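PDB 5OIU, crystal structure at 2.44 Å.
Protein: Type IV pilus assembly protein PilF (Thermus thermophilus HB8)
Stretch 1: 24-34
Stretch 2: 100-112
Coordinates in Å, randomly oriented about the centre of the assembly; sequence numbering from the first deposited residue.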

# COMPACT_ATOMS: atom_id res chain seq x y z
N ALA C 24 47.68 17.33 -8.02
CA ALA C 24 46.78 17.60 -6.90
C ALA C 24 45.56 16.69 -6.94
O ALA C 24 45.03 16.33 -8.00
CB ALA C 24 46.32 19.06 -6.93
N SER C 25 45.08 16.33 -5.74
CA SER C 25 43.97 15.41 -5.63
C SER C 25 42.61 16.10 -5.60
O SER C 25 41.62 15.49 -6.03
CB SER C 25 44.12 14.54 -4.39
OG SER C 25 44.02 15.33 -3.23
N ASP C 26 42.52 17.34 -5.12
CA ASP C 26 41.23 18.02 -5.02
C ASP C 26 41.42 19.53 -5.21
O ASP C 26 42.48 20.09 -4.90
CB ASP C 26 40.56 17.75 -3.66
CG ASP C 26 40.50 16.26 -3.31
OD1 ASP C 26 39.54 15.60 -3.76
OD2 ASP C 26 41.39 15.73 -2.60
N ILE C 27 40.36 20.18 -5.69
CA ILE C 27 40.31 21.63 -5.88
C ILE C 27 39.15 22.18 -5.08
O ILE C 27 37.99 21.77 -5.30
CB ILE C 27 40.13 22.01 -7.36
CG1 ILE C 27 41.17 21.34 -8.24
CG2 ILE C 27 40.15 23.49 -7.53
CD1 ILE C 27 40.95 21.68 -9.70
N HIS C 28 39.43 23.11 -4.16
CA HIS C 28 38.41 23.74 -3.32
C HIS C 28 38.25 25.21 -3.69
O HIS C 28 39.23 25.97 -3.64
CB HIS C 28 38.78 23.67 -1.83
CG HIS C 28 38.89 22.28 -1.31
ND1 HIS C 28 38.15 21.83 -0.24
CD2 HIS C 28 39.67 21.24 -1.69
CE1 HIS C 28 38.46 20.57 0.02
NE2 HIS C 28 39.39 20.19 -0.85
N ILE C 29 37.02 25.61 -4.00
CA ILE C 29 36.68 27.00 -4.32
C ILE C 29 35.74 27.49 -3.23
O ILE C 29 34.52 27.26 -3.28
CB ILE C 29 36.06 27.12 -5.72
CG1 ILE C 29 37.06 26.58 -6.75
CG2 ILE C 29 35.72 28.57 -6.04
CD1 ILE C 29 36.71 26.85 -8.20
N GLU C 30 36.30 28.18 -2.22
CA GLU C 30 35.58 28.56 -1.02
C GLU C 30 35.25 30.05 -1.01
O GLU C 30 36.17 30.87 -0.88
CB GLU C 30 36.38 28.22 0.24
CG GLU C 30 37.18 26.92 0.21
CD GLU C 30 37.62 26.51 1.61
OE1 GLU C 30 37.67 25.29 1.89
OE2 GLU C 30 37.91 27.41 2.44
N PRO C 31 33.98 30.43 -1.04
CA PRO C 31 33.63 31.81 -0.68
C PRO C 31 33.91 32.06 0.80
O PRO C 31 33.57 31.24 1.65
CB PRO C 31 32.14 31.90 -1.01
CG PRO C 31 31.66 30.51 -0.80
CD PRO C 31 32.79 29.59 -1.20
N ARG C 32 34.56 33.18 1.09
CA ARG C 32 34.82 33.63 2.46
C ARG C 32 34.12 34.98 2.67
O ARG C 32 33.30 35.41 1.87
CB ARG C 32 36.33 33.69 2.72
CG ARG C 32 36.96 32.33 3.05
CD ARG C 32 38.50 32.33 3.03
NE ARG C 32 39.04 30.97 3.00
CZ ARG C 32 40.34 30.66 2.95
NH1 ARG C 32 40.73 29.39 2.91
NH2 ARG C 32 41.26 31.63 2.94
N GLN C 33 34.45 35.65 3.78
CA GLN C 33 33.73 36.88 4.11
C GLN C 33 34.03 37.99 3.11
O GLN C 33 33.11 38.66 2.64
CB GLN C 33 34.09 37.32 5.53
CG GLN C 33 33.23 38.42 6.09
CD GLN C 33 33.58 38.70 7.53
OE1 GLN C 33 34.76 38.80 7.87
NE2 GLN C 33 32.57 38.79 8.39
N ASN C 34 35.30 38.17 2.76
CA ASN C 34 35.71 39.27 1.89
C ASN C 34 36.36 38.84 0.58
O ASN C 34 36.66 39.72 -0.25
CB ASN C 34 36.64 40.19 2.67
CG ASN C 34 35.94 40.79 3.85
OD1 ASN C 34 36.32 40.56 5.00
ND2 ASN C 34 34.86 41.52 3.57
N PRO C 100 25.99 24.74 -0.62
CA PRO C 100 25.69 26.07 -0.06
C PRO C 100 26.45 26.29 1.24
O PRO C 100 26.55 25.39 2.08
CB PRO C 100 24.18 26.02 0.20
CG PRO C 100 23.69 24.71 -0.32
CD PRO C 100 24.85 23.81 -0.52
N THR C 101 26.98 27.50 1.40
CA THR C 101 27.59 27.94 2.65
C THR C 101 27.06 29.32 2.99
O THR C 101 26.23 29.90 2.27
CB THR C 101 29.12 28.00 2.59
OG1 THR C 101 29.53 29.13 1.80
CG2 THR C 101 29.69 26.73 2.00
N VAL C 102 27.55 29.85 4.11
CA VAL C 102 27.14 31.16 4.57
C VAL C 102 27.52 32.26 3.59
O VAL C 102 26.85 33.29 3.53
CB VAL C 102 27.74 31.39 5.97
CG1 VAL C 102 27.95 32.87 6.26
CG2 VAL C 102 26.84 30.72 7.03
N TYR C 103 28.56 32.04 2.78
CA TYR C 103 29.09 33.08 1.91
C TYR C 103 28.80 32.82 0.43
O TYR C 103 29.30 33.57 -0.42
CB TYR C 103 30.59 33.22 2.13
CG TYR C 103 30.94 33.73 3.52
CD1 TYR C 103 30.34 34.87 4.03
CD2 TYR C 103 31.87 33.06 4.31
CE1 TYR C 103 30.66 35.35 5.29
CE2 TYR C 103 32.19 33.52 5.57
CZ TYR C 103 31.59 34.67 6.06
OH TYR C 103 31.92 35.13 7.31
N GLY C 104 28.01 31.80 0.11
CA GLY C 104 27.73 31.41 -1.25
C GLY C 104 28.00 29.94 -1.42
O GLY C 104 28.06 29.18 -0.45
N GLU C 105 28.18 29.51 -2.67
CA GLU C 105 28.37 28.09 -2.96
C GLU C 105 29.85 27.74 -3.02
O GLU C 105 30.64 28.42 -3.69
CB GLU C 105 27.70 27.71 -4.27
CG GLU C 105 26.20 27.89 -4.22
CD GLU C 105 25.54 27.44 -5.49
OE1 GLU C 105 25.43 28.28 -6.42
OE2 GLU C 105 25.17 26.24 -5.57
N LYS C 106 30.22 26.69 -2.30
CA LYS C 106 31.56 26.15 -2.35
C LYS C 106 31.57 24.99 -3.32
O LYS C 106 30.64 24.18 -3.35
CB LYS C 106 32.03 25.68 -0.97
CG LYS C 106 33.31 24.89 -1.04
CD LYS C 106 33.90 24.51 0.30
CE LYS C 106 35.21 23.77 0.08
NZ LYS C 106 35.93 23.41 1.30
N ALA C 107 32.60 24.93 -4.15
CA ALA C 107 32.71 23.85 -5.11
C ALA C 107 33.96 23.05 -4.80
O ALA C 107 35.02 23.63 -4.56
CB ALA C 107 32.74 24.39 -6.54
N VAL C 108 33.83 21.72 -4.74
CA VAL C 108 34.98 20.84 -4.61
C VAL C 108 35.03 19.99 -5.87
O VAL C 108 34.01 19.45 -6.31
CB VAL C 108 34.92 19.96 -3.34
CG1 VAL C 108 36.05 18.94 -3.36
CG2 VAL C 108 35.03 20.81 -2.07
N MET C 109 36.22 19.89 -6.46
CA MET C 109 36.43 19.01 -7.59
C MET C 109 37.55 18.03 -7.23
O MET C 109 38.71 18.43 -7.10
CB MET C 109 36.76 19.81 -8.84
CG MET C 109 35.53 20.40 -9.52
SD MET C 109 35.89 21.45 -10.94
CE MET C 109 37.04 22.63 -10.22
N ARG C 110 37.20 16.76 -7.04
CA ARG C 110 38.21 15.74 -6.82
C ARG C 110 38.71 15.23 -8.16
O ARG C 110 37.92 14.87 -9.04
CB ARG C 110 37.70 14.56 -5.99
CG ARG C 110 38.74 13.41 -6.03
CD ARG C 110 38.76 12.46 -4.82
NE ARG C 110 39.02 13.13 -3.55
CZ ARG C 110 38.39 12.79 -2.43
NH1 ARG C 110 37.50 11.81 -2.47
NH2 ARG C 110 38.64 13.42 -1.29
N LEU C 111 40.03 15.21 -8.33
CA LEU C 111 40.62 14.63 -9.53
C LEU C 111 40.65 13.12 -9.39
O LEU C 111 41.27 12.59 -8.47
CB LEU C 111 42.02 15.20 -9.76
CG LEU C 111 42.01 16.59 -10.39
CD1 LEU C 111 41.82 17.68 -9.33
CD2 LEU C 111 43.28 16.83 -11.16
N LEU C 112 39.96 12.42 -10.29
CA LEU C 112 39.96 10.96 -10.26
C LEU C 112 41.23 10.41 -10.88
O LEU C 112 41.83 11.04 -11.76
CB LEU C 112 38.74 10.40 -11.00
CG LEU C 112 37.31 10.83 -10.62
CD1 LEU C 112 36.29 10.20 -11.56
CD2 LEU C 112 36.96 10.53 -9.15

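What holds the two backbones together? Strand 26-31 and the strand that begins at Gly 104 run antiparallel, their axes 4.5 Å apart at closest. Ile 27 N donates to Met 109 O and Met 109 N to Ile 27 O, both at 2.8 Å. Ile 29 N donates to Ala 107 O at 2.9 Å, and Ala 107 N to Ile 29 O at 3.1 Å. Leu 111 N reaches Ser 25 O at 2.8 Å.

How do the apolar side chains fit? On the face carrying Ile 27 and Ile 29, the small Ala 107 offers only a methyl, its CB 4.4 Å from Ile 29 CB. Ile 27 meets two larger partners than Ala 107: its CD1 lies 4.1 Å from Met 109 CE, its CG1 3.9 Å from Leu 111 CD1.

What occupies the other face? The Val 108 CG2 methyl packs on the flat face of the His 28 ring, a CH-pi contact 4.1 Å from its centroid. Lys 106, fully extended, brings NZ to the ring's edge, donating to His 28 ND1 at 3.1 Å, and its positive charge meets the acid Glu 30 in a salt bridge, NZ to OE1 2.6 Å. Farther along, positive Arg 110 likewise pairs with acidic Asp 26, NE to OD1 2.5 Å.

How is the turn end filled? Pro 31 fits among Thr 101, Tyr 103 and Gly 104, its CG 3.6 Å from Thr 101 OG1 and its CB 3.3 Å from Tyr 103 O and 3.7 Å from Tyr 103 CB. The Tyr 103 ring turns a face to Gln 33, whose CA lies 3.7 Å from the ring centroid.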